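Putative sodium:solute symporter (PDB 5NV9) couples the inward sodium gradient to the uptake of the sialic acid N-acetylneuraminic acid across the bacterial inner membrane. Local coordinates at residues A[90-94]-A[95-99]; A[156-159]-A[160-164]; A[408-411]-A[412-415]; A[438-441]-A[442-446]; A[454-457]-A[458-462]. All coordinates share one frame; numbering follows the deposited sequence.

Contact 1. Residues A[90-94]-A[95-99]; sequences PLVFY and FYIPF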
loop_
_atom_site.group_PDB
_atom_site.type_symbol
_atom_site.label_atom_id
_atom_site.label_comp_id
_atom_site.label_asym_id
_atom_site.label_seq_id
_atom_site.Cartn_x
_atom_site.Cartn_y
_atom_site.Cartn_z
ATOM N N PRO A 90 1.265 -11.812 14.192
ATOM C CA PRO A 90 1.111 -13.178 14.709
ATOM C C PRO A 90 -0.339 -13.743 14.519
ATOM O O PRO A 90 -0.537 -14.927 14.151
ATOM C CB PRO A 90 1.444 -13.022 16.197
ATOM C CG PRO A 90 2.112 -11.689 16.330
ATOM C CD PRO A 90 1.572 -10.847 15.253
ATOM N N LEU A 91 -1.330 -12.878 14.657
ATOM C CA LEU A 91 -2.715 -13.266 14.419
ATOM C C LEU A 91 -2.920 -13.649 12.935
ATOM O O LEU A 91 -3.653 -14.611 12.613
ATOM C CB LEU A 91 -3.631 -12.103 14.788
ATOM C CG LEU A 91 -3.621 -11.621 16.259
ATOM C CD1 LEU A 91 -3.940 -12.809 17.137
ATOM C CD2 LEU A 91 -2.319 -10.949 16.714
ATOM N N VAL A 92 -2.260 -12.913 12.017
ATOM C CA VAL A 92 -2.358 -13.233 10.597
ATOM C C VAL A 92 -1.724 -14.602 10.347
ATOM O O VAL A 92 -2.284 -15.454 9.648
ATOM C CB VAL A 92 -1.631 -12.195 9.745
ATOM C CG1 VAL A 92 -1.633 -12.620 8.267
ATOM C CG2 VAL A 92 -2.224 -10.804 9.999
ATOM N N PHE A 93 -0.527 -14.788 10.900
ATOM C CA PHE A 93 0.214 -16.047 10.788
ATOM C C PHE A 93 -0.569 -17.250 11.299
ATOM O O PHE A 93 -0.641 -18.261 10.628
ATOM C CB PHE A 93 1.574 -15.935 11.503
ATOM C CG PHE A 93 2.466 -17.113 11.283
ATOM C CD1 PHE A 93 3.064 -17.312 10.047
ATOM C CD2 PHE A 93 2.688 -18.027 12.307
ATOM C CE1 PHE A 93 3.893 -18.399 9.816
ATOM C CE2 PHE A 93 3.532 -19.126 12.110
ATOM C CZ PHE A 93 4.121 -19.325 10.848
ATOM N N TYR A 94 -1.114 -17.163 12.495
ATOM C CA TYR A 94 -1.768 -18.285 13.094
ATOM C C TYR A 94 -3.146 -18.562 12.541
ATOM O O TYR A 94 -3.498 -19.719 12.391
ATOM C CB TYR A 94 -1.822 -18.129 14.619
ATOM C CG TYR A 94 -0.449 -18.297 15.221
ATOM C CD1 TYR A 94 0.312 -19.463 14.954
ATOM C CD2 TYR A 94 0.110 -17.319 16.052
ATOM C CE1 TYR A 94 1.589 -19.629 15.472
ATOM C CE2 TYR A 94 1.389 -17.476 16.583
ATOM C CZ TYR A 94 2.117 -18.638 16.297
ATOM O OH TYR A 94 3.396 -18.813 16.797
ATOM N N PHE A 95 -3.927 -17.537 12.197
ATOM C CA PHE A 95 -5.334 -17.794 11.847
ATOM C C PHE A 95 -5.626 -17.722 10.366
ATOM O O PHE A 95 -6.579 -18.387 9.939
ATOM C CB PHE A 95 -6.247 -16.871 12.626
ATOM C CG PHE A 95 -6.188 -17.102 14.101
ATOM C CD1 PHE A 95 -6.580 -18.314 14.634
ATOM C CD2 PHE A 95 -5.749 -16.113 14.965
ATOM C CE1 PHE A 95 -6.506 -18.550 16.005
ATOM C CE2 PHE A 95 -5.714 -16.323 16.330
ATOM C CZ PHE A 95 -6.072 -17.556 16.851
ATOM N N TYR A 96 -4.864 -16.918 9.590
ATOM C CA TYR A 96 -5.231 -16.640 8.166
ATOM C C TYR A 96 -4.352 -17.427 7.226
ATOM O O TYR A 96 -4.840 -18.167 6.411
ATOM C CB TYR A 96 -5.158 -15.143 7.850
ATOM C CG TYR A 96 -6.258 -14.255 8.470
ATOM C CD1 TYR A 96 -6.243 -13.899 9.793
ATOM C CD2 TYR A 96 -7.289 -13.746 7.673
ATOM C CE1 TYR A 96 -7.249 -13.095 10.369
ATOM C CE2 TYR A 96 -8.286 -12.912 8.199
ATOM C CZ TYR A 96 -8.279 -12.615 9.553
ATOM O OH TYR A 96 -9.291 -11.805 10.014
ATOM N N ILE A 97 -3.025 -17.291 7.379
ATOM C CA ILE A 97 -2.027 -17.864 6.408
ATOM C C ILE A 97 -2.157 -19.384 6.117
ATOM O O ILE A 97 -2.114 -19.788 4.914
ATOM C CB ILE A 97 -0.588 -17.432 6.744
ATOM C CG1 ILE A 97 -0.419 -15.980 6.273
ATOM C CG2 ILE A 97 0.444 -18.360 6.126
ATOM C CD1 ILE A 97 0.869 -15.306 6.725
ATOM N N PRO A 98 -2.494 -20.179 7.134
ATOM C CA PRO A 98 -2.739 -21.612 6.845
ATOM C C PRO A 98 -3.850 -21.890 5.846
ATOM O O PRO A 98 -3.697 -22.798 5.020
ATOM C CB PRO A 98 -3.038 -22.220 8.229
ATOM C CG PRO A 98 -2.407 -21.274 9.202
ATOM C CD PRO A 98 -2.572 -19.899 8.584
ATOM N N PHE A 99 -4.933 -21.111 5.869
ATOM C CA PHE A 99 -5.997 -21.293 4.860
ATOM C C PHE A 99 -5.526 -20.923 3.491
ATOM O O PHE A 99 -5.731 -21.676 2.527
ATOM C CB PHE A 99 -7.263 -20.505 5.214
ATOM C CG PHE A 99 -8.024 -21.123 6.359
ATOM C CD1 PHE A 99 -7.702 -20.829 7.653
ATOM C CD2 PHE A 99 -9.061 -22.024 6.112
ATOM C CE1 PHE A 99 -8.378 -21.428 8.682
ATOM C CE2 PHE A 99 -9.742 -22.609 7.152
ATOM C CZ PHE A 99 -9.389 -22.319 8.441
#
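The carbonyl oxygen of V92 is held by two backbone N-H groups at once. I97 N donates to V92 O from 3.0 Å, nearly in line with the carbonyl, while Y96 N reaches the same oxygen at a poorer angle, 34° out of the carbonyl plane. The first bond spans five residues and the second four, so helix 89-102 widens here into a pi-type turn. P98 has no N-H to donate, which is consistent with the break in the helical bonding; its CD lies 3.3 Å from F93 O, whose usual donor, I97 N, has gone to V92 O. The helix is kinked at P98 and F99, the two short segments running 34° apart. V92 CG1, placed anti to the backbone N (chi1 175°), meets I97 CD1 at 4.0 Å, two branched chains suited to a buried face that Y261 also covers. Along the surface L91 and F95 run alongside each other, L91 CD1 touching F95 CE2 at 4.0 Å; the F95 ring goes on to meet F427 edge-to-face. The ring of Y96 receives L91 O at its edge, in plane, and packs against F422 and M423 of helix 415-427. The missing proline N-H and the doubled bonding at V92 O thus go with a bend at the cytoplasmic end of the membrane span.

Contact 2. Residues A[156-159]-A[160-164]; sequences VVLI and VLISL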
loop_
_atom_site.group_PDB
_atom_site.type_symbol
_atom_site.label_atom_id
_atom_site.label_comp_id
_atom_site.label_asym_id
_atom_site.label_seq_id
_atom_site.Cartn_x
_atom_site.Cartn_y
_atom_site.Cartn_z
ATOM N N VAL A 156 3.457 14.878 -18.155
ATOM C CA VAL A 156 3.241 13.639 -18.910
ATOM C C VAL A 156 4.484 12.800 -19.145
ATOM O O VAL A 156 4.413 11.584 -19.105
ATOM C CB VAL A 156 2.490 13.930 -20.213
ATOM C CG1 VAL A 156 2.463 12.696 -21.110
ATOM C CG2 VAL A 156 1.089 14.450 -19.865
ATOM N N VAL A 157 5.632 13.440 -19.353
ATOM C CA VAL A 157 6.883 12.736 -19.451
ATOM C C VAL A 157 7.218 12.068 -18.100
ATOM O O VAL A 157 7.655 10.910 -18.017
ATOM C CB VAL A 157 8.006 13.702 -19.843
ATOM C CG1 VAL A 157 9.350 12.984 -19.790
ATOM C CG2 VAL A 157 7.737 14.309 -21.217
ATOM N N LEU A 158 6.958 12.802 -17.046
ATOM C CA LEU A 158 7.132 12.286 -15.717
ATOM C C LEU A 158 6.240 11.041 -15.491
ATOM O O LEU A 158 6.656 10.040 -14.873
ATOM C CB LEU A 158 6.841 13.401 -14.730
ATOM C CG LEU A 158 7.561 13.593 -13.408
ATOM C CD1 LEU A 158 9.084 13.476 -13.498
ATOM C CD2 LEU A 158 7.221 14.985 -12.888
ATOM N N ILE A 159 5.025 11.082 -16.023
ATOM C CA ILE A 159 4.147 9.935 -15.929
ATOM C C ILE A 159 4.663 8.765 -16.756
ATOM O O ILE A 159 4.469 7.602 -16.357
ATOM C CB ILE A 159 2.714 10.318 -16.329
ATOM C CG1 ILE A 159 2.166 11.259 -15.281
ATOM C CG2 ILE A 159 1.843 9.104 -16.475
ATOM C CD1 ILE A 159 0.848 11.917 -15.621
ATOM N N VAL A 160 5.310 9.062 -17.901
ATOM C CA VAL A 160 5.925 8.029 -18.725
ATOM C C VAL A 160 7.017 7.353 -17.902
ATOM O O VAL A 160 7.109 6.136 -17.889
ATOM C CB VAL A 160 6.564 8.570 -19.988
ATOM C CG1 VAL A 160 7.427 7.499 -20.594
ATOM C CG2 VAL A 160 5.507 8.968 -20.996
ATOM N N LEU A 161 7.865 8.165 -17.275
ATOM C CA LEU A 161 8.936 7.672 -16.396
ATOM C C LEU A 161 8.459 6.942 -15.123
ATOM O O LEU A 161 9.022 5.898 -14.732
ATOM C CB LEU A 161 9.849 8.824 -16.000
ATOM C CG LEU A 161 10.648 9.501 -17.126
ATOM C CD1 LEU A 161 11.564 10.472 -16.473
ATOM C CD2 LEU A 161 11.465 8.509 -17.929
ATOM N N ILE A 162 7.459 7.480 -14.449
ATOM C CA ILE A 162 6.967 6.817 -13.231
ATOM C C ILE A 162 6.148 5.553 -13.540
ATOM O O ILE A 162 6.374 4.475 -12.950
ATOM C CB ILE A 162 6.097 7.756 -12.354
ATOM C CG1 ILE A 162 6.908 8.939 -11.835
ATOM C CG2 ILE A 162 5.524 7.009 -11.165
ATOM C CD1 ILE A 162 6.057 10.126 -11.475
ATOM N N SER A 163 5.185 5.702 -14.451
ATOM C CA SER A 163 4.132 4.723 -14.634
ATOM C C SER A 163 4.416 3.790 -15.825
ATOM O O SER A 163 4.404 2.553 -15.687
ATOM C CB SER A 163 2.770 5.450 -14.745
ATOM O OG SER A 163 1.727 4.603 -14.261
ATOM N N LEU A 164 4.729 4.347 -16.979
ATOM C CA LEU A 164 4.849 3.510 -18.170
ATOM C C LEU A 164 6.011 2.527 -18.025
ATOM O O LEU A 164 5.899 1.337 -18.277
ATOM C CB LEU A 164 4.977 4.387 -19.413
ATOM C CG LEU A 164 4.313 3.787 -20.647
ATOM C CD1 LEU A 164 4.248 4.863 -21.719
ATOM C CD2 LEU A 164 5.020 2.531 -21.154
#
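L158 and I162 follow each other up one flank of helix 155-203, and L158 CG meets I162 CD1 at 4.2 Å. I162 CG1 stands anti to the carbonyl carbon (chi1 -63°), which lays this branch back along the preceding turn, with CG1 only 3.2 Å from L158 O. The same oxygen accepts from I162 N at 2.7 Å, so the hydrocarbon arm packs beside a short backbone bond and probably helps keep it from solvent. On another flank I159 turns its CG2 branch toward the following turn, where it meets S163 CB at 4.1 Å. A small serine suits this place: its CB fits against isoleucine, while its OG is hydrogen-bonded to S389 OG of helix 370-398. V160 brings CG2 to within 3.4 Å of V156 O, and L161 CG rests beside V157 O, two more apolar branches close to carbonyl oxygens. The backbone is regular up to I159 O, which takes S163 N at 2.8 Å and also, weakly, L164 N at 3.3 Å, opening a pi-type turn over 160-164. I162 O, within that turn, accepts from Q341 NE2, and the I162 side chain, about 10 Å from a bound sodium ion, reaches F337 and I344. The arrangement belongs to the membrane span 155-172 of the LeuT fold, its widened turn packed against helix 328-361, which carries ligands of the Na2 site.

Contact 3. Residues A[408-411]-A[412-415]; sequences NSLI and GLMG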
loop_
_atom_site.group_PDB
_atom_site.type_symbol
_atom_site.label_atom_id
_atom_site.label_comp_id
_atom_site.label_asym_id
_atom_site.label_seq_id
_atom_site.Cartn_x
_atom_site.Cartn_y
_atom_site.Cartn_z
ATOM N N ASN A 408 -13.387 7.202 -6.507
ATOM C CA ASN A 408 -12.316 6.751 -5.658
ATOM C C ASN A 408 -12.739 6.661 -4.178
ATOM O O ASN A 408 -12.565 5.616 -3.513
ATOM C CB ASN A 408 -11.107 7.663 -5.819
ATOM C CG ASN A 408 -10.131 7.497 -4.694
ATOM O OD1 ASN A 408 -9.361 6.530 -4.664
ATOM N ND2 ASN A 408 -10.184 8.412 -3.726
ATOM N N SER A 409 -13.312 7.748 -3.666
ATOM C CA SER A 409 -13.739 7.752 -2.279
ATOM C C SER A 409 -14.850 6.698 -2.072
ATOM O O SER A 409 -14.866 6.012 -1.048
ATOM C CB SER A 409 -14.144 9.155 -1.801
ATOM O OG SER A 409 -15.448 9.483 -2.201
ATOM N N LEU A 410 -15.712 6.530 -3.077
ATOM C CA LEU A 410 -16.796 5.537 -3.058
ATOM C C LEU A 410 -16.301 4.073 -2.974
ATOM O O LEU A 410 -16.776 3.292 -2.128
ATOM C CB LEU A 410 -17.653 5.715 -4.310
ATOM C CG LEU A 410 -18.904 4.876 -4.433
ATOM C CD1 LEU A 410 -19.728 5.015 -3.169
ATOM C CD2 LEU A 410 -19.678 5.352 -5.655
ATOM N N ILE A 411 -15.355 3.710 -3.851
ATOM C CA ILE A 411 -14.790 2.331 -3.897
ATOM C C ILE A 411 -13.944 2.022 -2.630
ATOM O O ILE A 411 -13.952 0.887 -2.112
ATOM C CB ILE A 411 -13.961 2.114 -5.191
ATOM C CG1 ILE A 411 -13.432 0.702 -5.248
ATOM C CG2 ILE A 411 -12.786 3.062 -5.278
ATOM C CD1 ILE A 411 -14.562 -0.324 -5.125
ATOM N N GLY A 412 -13.241 3.055 -2.139
ATOM C CA GLY A 412 -12.504 3.008 -0.879
ATOM C C GLY A 412 -13.336 2.556 0.295
ATOM O O GLY A 412 -12.856 1.832 1.165
ATOM N N LEU A 413 -14.595 2.974 0.325
ATOM C CA LEU A 413 -15.468 2.548 1.377
ATOM C C LEU A 413 -15.703 1.017 1.396
ATOM O O LEU A 413 -16.099 0.471 2.443
ATOM C CB LEU A 413 -16.802 3.239 1.230
ATOM C CG LEU A 413 -16.834 4.768 1.342
ATOM C CD1 LEU A 413 -18.236 5.274 0.975
ATOM C CD2 LEU A 413 -16.449 5.154 2.748
HETATM N N MSE A 414 -15.483 0.337 0.271
HETATM C CA MSE A 414 -15.683 -1.135 0.177
HETATM C C MSE A 414 -14.597 -1.955 0.855
HETATM O O MSE A 414 -14.822 -3.151 1.113
HETATM C CB MSE A 414 -15.899 -1.689 -1.228
HETATM C CG MSE A 414 -16.903 -0.887 -2.057
HETATM SE SE MSE A 414 -18.698 -1.176 -1.328
HETATM C CE MSE A 414 -19.007 0.623 -0.526
ATOM N N GLY A 415 -13.480 -1.332 1.246
ATOM C CA GLY A 415 -12.446 -1.997 2.015
ATOM C C GLY A 415 -12.877 -2.549 3.357
ATOM O O GLY A 415 -12.455 -3.654 3.763
#
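I411 lays its CD1 methyl against M414, a selenomethionine, touching CG at 3.9 Å, and the two side chains lie nearly perpendicular. The reach follows from chi1 of -178°: CG1 lies anti to the backbone N, while CG2 takes the crowded position between N and carbonyl carbon, 3.2 Å from G412 N. M414 is bent at both chi2 and chi3, and its CE lies 3.8 Å from L410 O. A long, flexible chain can fold back in this way over the end of helix 405-412; further out it packs on F123 and S127 of helix 118-151. L413 packs on the turn before, its CG 3.3 Å from S409 O and its CD1 meeting L410 CD1 at 4.4 Å. Beneath these contacts the backbone bonding changes character. G412 N still makes an ordinary helical bond to N408 O, but L413 N is shared weakly between S409 O and L410 O. M414 N then moves to I411 O at 2.9 Å, approaching from 57° above the carbonyl plane, a three-residue spacing tighter than the alpha-helix. S409 packs on R451 and Y452, and L410 on L448 and Y452, of helix 433-452; the N408 side chain is about 7 Å from that of substrate-binding R135. With its type I turn from G412 to G415, this is a broken transmembrane helix of the LeuT-fold symporter, 405-412 passing through a tight turn into 415-427.

Contact 4. Residues A[438-441]-A[442-446]; sequences VGII and VSIIA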
loop_
_atom_site.group_PDB
_atom_site.type_symbol
_atom_site.label_atom_id
_atom_site.label_comp_id
_atom_site.label_asym_id
_atom_site.label_seq_id
_atom_site.Cartn_x
_atom_site.Cartn_y
_atom_site.Cartn_z
ATOM N N VAL A 438 -26.114 -10.840 3.751
ATOM C CA VAL A 438 -26.804 -9.841 4.605
ATOM C C VAL A 438 -25.796 -8.852 5.212
ATOM O O VAL A 438 -26.002 -7.642 5.180
ATOM C CB VAL A 438 -27.619 -10.525 5.721
ATOM C CG1 VAL A 438 -28.174 -9.462 6.658
ATOM C CG2 VAL A 438 -28.700 -11.368 5.091
ATOM N N GLY A 439 -24.701 -9.385 5.754
ATOM C CA GLY A 439 -23.535 -8.577 6.145
ATOM C C GLY A 439 -22.988 -7.578 5.119
ATOM O O GLY A 439 -22.796 -6.399 5.432
ATOM N N ILE A 440 -22.774 -7.986 3.884
ATOM C CA ILE A 440 -22.366 -7.029 2.861
ATOM C C ILE A 440 -23.392 -5.878 2.716
ATOM O O ILE A 440 -23.056 -4.692 2.614
ATOM C CB ILE A 440 -22.124 -7.730 1.519
ATOM C CG1 ILE A 440 -20.909 -8.679 1.616
ATOM C CG2 ILE A 440 -21.901 -6.733 0.400
ATOM C CD1 ILE A 440 -20.896 -9.789 0.592
ATOM N N ILE A 441 -24.650 -6.239 2.652
ATOM C CA ILE A 441 -25.678 -5.256 2.359
ATOM C C ILE A 441 -25.753 -4.205 3.465
ATOM O O ILE A 441 -25.750 -2.991 3.182
ATOM C CB ILE A 441 -27.021 -5.959 2.136
ATOM C CG1 ILE A 441 -26.978 -6.657 0.778
ATOM C CG2 ILE A 441 -28.176 -4.990 2.245
ATOM C CD1 ILE A 441 -27.975 -7.760 0.629
ATOM N N VAL A 442 -25.801 -4.691 4.703
ATOM C CA VAL A 442 -25.785 -3.856 5.908
ATOM C C VAL A 442 -24.553 -2.947 5.971
ATOM O O VAL A 442 -24.680 -1.723 6.223
ATOM C CB VAL A 442 -25.773 -4.722 7.163
ATOM C CG1 VAL A 442 -25.460 -3.855 8.392
ATOM C CG2 VAL A 442 -27.146 -5.390 7.331
ATOM N N SER A 443 -23.389 -3.564 5.744
ATOM C CA SER A 443 -22.103 -2.857 5.665
ATOM C C SER A 443 -22.158 -1.715 4.655
ATOM O O SER A 443 -21.818 -0.581 4.985
ATOM C CB SER A 443 -20.981 -3.831 5.291
ATOM O OG SER A 443 -19.730 -3.236 5.575
ATOM N N ILE A 444 -22.645 -1.979 3.444
ATOM C CA ILE A 444 -22.612 -0.965 2.405
ATOM C C ILE A 444 -23.434 0.263 2.767
ATOM O O ILE A 444 -22.992 1.409 2.603
ATOM C CB ILE A 444 -23.028 -1.529 1.044
ATOM C CG1 ILE A 444 -21.864 -2.363 0.456
ATOM C CG2 ILE A 444 -23.440 -0.410 0.089
ATOM C CD1 ILE A 444 -22.321 -3.192 -0.723
ATOM N N ILE A 445 -24.630 0.003 3.275
ATOM C CA ILE A 445 -25.518 1.029 3.692
ATOM C C ILE A 445 -24.940 1.855 4.846
ATOM O O ILE A 445 -25.133 3.099 4.925
ATOM C CB ILE A 445 -26.861 0.391 4.135
ATOM C CG1 ILE A 445 -27.642 -0.124 2.938
ATOM C CG2 ILE A 445 -27.694 1.395 4.876
ATOM C CD1 ILE A 445 -28.897 -0.910 3.316
ATOM N N ALA A 446 -24.292 1.162 5.774
ATOM C CA ALA A 446 -23.772 1.808 6.939
ATOM C C ALA A 446 -22.620 2.728 6.567
ATOM O O ALA A 446 -22.568 3.846 7.092
ATOM C CB ALA A 446 -23.309 0.791 7.970
#
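Near-identical torsions set I440 and I444 in step: chi1 of -66° and -76° put CG2 anti to the backbone N in both, and each chain is extended at chi2 out to CD1. The two therefore project in step from successive turns, with I440 CG2 against I444 CD1 at 3.7 Å. This is the i to i+4 ridge of a regular transmembrane alpha-helix, 433-452, of this LeuT-fold symporter. Four consecutive backbone bonds hold it, the straightest from V442 N to V438 O at 3.0 Å with an angle of 176° at the hydrogen. The helix presents different chemistry round its circumference. I440 and I444 make an inward ridge against F123 of helix 118-151. I441 and I445 repeat the pattern on the surface, I441 CG2 to I445 CD1 at 4.3 Å, where large aliphatic chains probably face lipid; a detergent molecule, dodecyl-beta-D-maltoside, touches I441 and V438. Toward helix 459-475 the residues are smaller, V442 packing on A472 and S443 on V469. S443 is polar in a buried place, but its OG, anti to the backbone N, is hydrogen-bonded to G465 O of that helix, so a small hydroxyl here finds its partner in a neighbouring backbone. V442 CG2 faces V438 CG1 at 4.3 Å and lies 3.3 Å from V438 O.

Contact 5. Residues A[454-457]-A[458-462]; sequences SDLN and FFFYG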
loop_
_atom_site.group_PDB
_atom_site.type_symbol
_atom_site.label_atom_id
_atom_site.label_comp_id
_atom_site.label_asym_id
_atom_site.label_seq_id
_atom_site.Cartn_x
_atom_site.Cartn_y
_atom_site.Cartn_z
ATOM N N SER A 454 -22.896 11.965 7.411
ATOM C CA SER A 454 -22.437 12.317 8.761
ATOM C C SER A 454 -21.114 13.051 8.698
ATOM O O SER A 454 -20.469 13.126 7.638
ATOM C CB SER A 454 -22.288 11.073 9.632
ATOM O OG SER A 454 -21.038 10.441 9.421
ATOM N N ASP A 455 -20.699 13.532 9.859
ATOM C CA ASP A 455 -19.408 14.170 9.992
ATOM C C ASP A 455 -18.356 13.288 10.657
ATOM O O ASP A 455 -17.304 13.782 11.080
ATOM C CB ASP A 455 -19.589 15.452 10.778
ATOM C CG ASP A 455 -20.299 16.480 9.973
ATOM O OD1 ASP A 455 -20.004 16.608 8.746
ATOM O OD2 ASP A 455 -21.178 17.139 10.557
ATOM N N LEU A 456 -18.632 11.994 10.725
ATOM C CA LEU A 456 -17.701 11.062 11.306
ATOM C C LEU A 456 -16.353 11.188 10.620
ATOM O O LEU A 456 -16.281 11.321 9.422
ATOM C CB LEU A 456 -18.178 9.631 11.119
ATOM C CG LEU A 456 -19.315 9.233 12.013
ATOM C CD1 LEU A 456 -19.783 7.905 11.452
ATOM C CD2 LEU A 456 -18.833 9.139 13.459
ATOM N N ASN A 457 -15.317 11.120 11.427
ATOM C CA ASN A 457 -13.952 11.077 10.970
ATOM C C ASN A 457 -13.734 9.886 10.007
ATOM O O ASN A 457 -14.333 8.822 10.145
ATOM C CB ASN A 457 -13.026 11.016 12.226
ATOM C CG ASN A 457 -11.545 11.109 11.835
ATOM O OD1 ASN A 457 -10.940 10.105 11.416
ATOM N ND2 ASN A 457 -11.005 12.317 11.848
ATOM N N PHE A 458 -12.896 10.056 9.001
ATOM C CA PHE A 458 -12.638 8.975 8.013
ATOM C C PHE A 458 -12.108 7.688 8.626
ATOM O O PHE A 458 -12.293 6.615 8.063
ATOM C CB PHE A 458 -11.692 9.459 6.895
ATOM C CG PHE A 458 -10.286 9.680 7.361
ATOM C CD1 PHE A 458 -9.905 10.913 7.903
ATOM C CD2 PHE A 458 -9.354 8.679 7.267
ATOM C CE1 PHE A 458 -8.612 11.134 8.348
ATOM C CE2 PHE A 458 -8.051 8.894 7.699
ATOM C CZ PHE A 458 -7.689 10.116 8.257
ATOM N N PHE A 459 -11.437 7.774 9.767
ATOM C CA PHE A 459 -10.956 6.576 10.454
ATOM C C PHE A 459 -12.060 5.600 10.865
ATOM O O PHE A 459 -11.782 4.414 11.081
ATOM C CB PHE A 459 -10.079 6.888 11.674
ATOM C CG PHE A 459 -8.648 7.215 11.327
ATOM C CD1 PHE A 459 -7.822 6.280 10.719
ATOM C CD2 PHE A 459 -8.137 8.500 11.590
ATOM C CE1 PHE A 459 -6.486 6.581 10.414
ATOM C CE2 PHE A 459 -6.811 8.802 11.317
ATOM C CZ PHE A 459 -5.989 7.846 10.710
ATOM N N PHE A 460 -13.285 6.088 10.955
ATOM C CA PHE A 460 -14.400 5.243 11.315
ATOM C C PHE A 460 -14.974 4.407 10.172
ATOM O O PHE A 460 -15.717 3.484 10.440
ATOM C CB PHE A 460 -15.480 6.095 11.930
ATOM C CG PHE A 460 -15.165 6.513 13.343
ATOM C CD1 PHE A 460 -14.964 5.577 14.306
ATOM C CD2 PHE A 460 -15.036 7.864 13.688
ATOM C CE1 PHE A 460 -14.635 5.939 15.628
ATOM C CE2 PHE A 460 -14.756 8.228 14.985
ATOM C CZ PHE A 460 -14.546 7.267 15.964
ATOM N N TYR A 461 -14.698 4.785 8.917
ATOM C CA TYR A 461 -15.287 4.126 7.778
ATOM C C TYR A 461 -14.932 2.640 7.740
ATOM O O TYR A 461 -15.821 1.819 7.500
ATOM C CB TYR A 461 -14.912 4.764 6.444
ATOM C CG TYR A 461 -15.228 6.244 6.268
ATOM C CD1 TYR A 461 -16.142 6.894 7.053
ATOM C CD2 TYR A 461 -14.612 6.967 5.278
ATOM C CE1 TYR A 461 -16.420 8.237 6.879
ATOM C CE2 TYR A 461 -14.855 8.319 5.123
ATOM C CZ TYR A 461 -15.767 8.924 5.924
ATOM O OH TYR A 461 -16.027 10.224 5.790
ATOM N N GLY A 462 -13.670 2.310 8.009
ATOM C CA GLY A 462 -13.195 0.917 7.964
ATOM C C GLY A 462 -13.782 0.056 9.068
ATOM O O GLY A 462 -14.196 -1.072 8.818
HETATM O O HOH W 1 -17.892 11.461 7.319
#
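The chain runs extended through L456 and N457, then turns abruptly into helix 459-475, F460 N donating to N457 O at 3.0 Å from above the carbonyl plane. N457 caps the incoming turn: with chi1 of -174° its CG lies anti to the backbone N, and OD1 accepts from F459 N at 2.9 Å, a fairly straight bond of 163°. Asparagine suits the place because its amide has two ends; ND2 is hydrogen-bonded to T232 O and S234 OG. The capping oxygen also lies over one face of the F458 ring, 3.7 Å above its plane. The leucine of L456 runs across the F460 side chain, L456 CD2 to F460 CD2 at 4.0 Å. A water donates to L456 O and lies 2.7 Å from Y461 OH, in the plane of that ring, tying loop to helix. Just before, L456 N bonds to S454 OG, an ST turn. F459 meets F243, a substrate-pocket residue, edge-to-face, and its side chain is about 7 Å from the bound sialic acid. The periplasmic link between helices 433-452 and 459-475 thus lies against W231 and helix 236-253, with Y461 packed on A450 and R451 of helix 433-452.

Overall arrangement
All five contacts are local, joining successive turns of one chain, and all are partly buried: contacts 1 and 4 carry apolar side chains on the surface, while the buried residues of contacts 2 and 3 face neighbouring helices. Contacts 1 and 2 lie on opposite sides of the chain's centre, their own centres 38 Å apart; both contain a pi-type turn, but only contact 1 has a proline at its kink. Contact 4 is regular helix. Contact 3 interrupts its membrane span and contact 5 begins one with a side-chain cap. Contacts 3, 4 and 5 cluster: M414 SE packs on I444 CG1 at 3.8 Å, and L413 CD2 on Y461 CD2 at 3.6 Å.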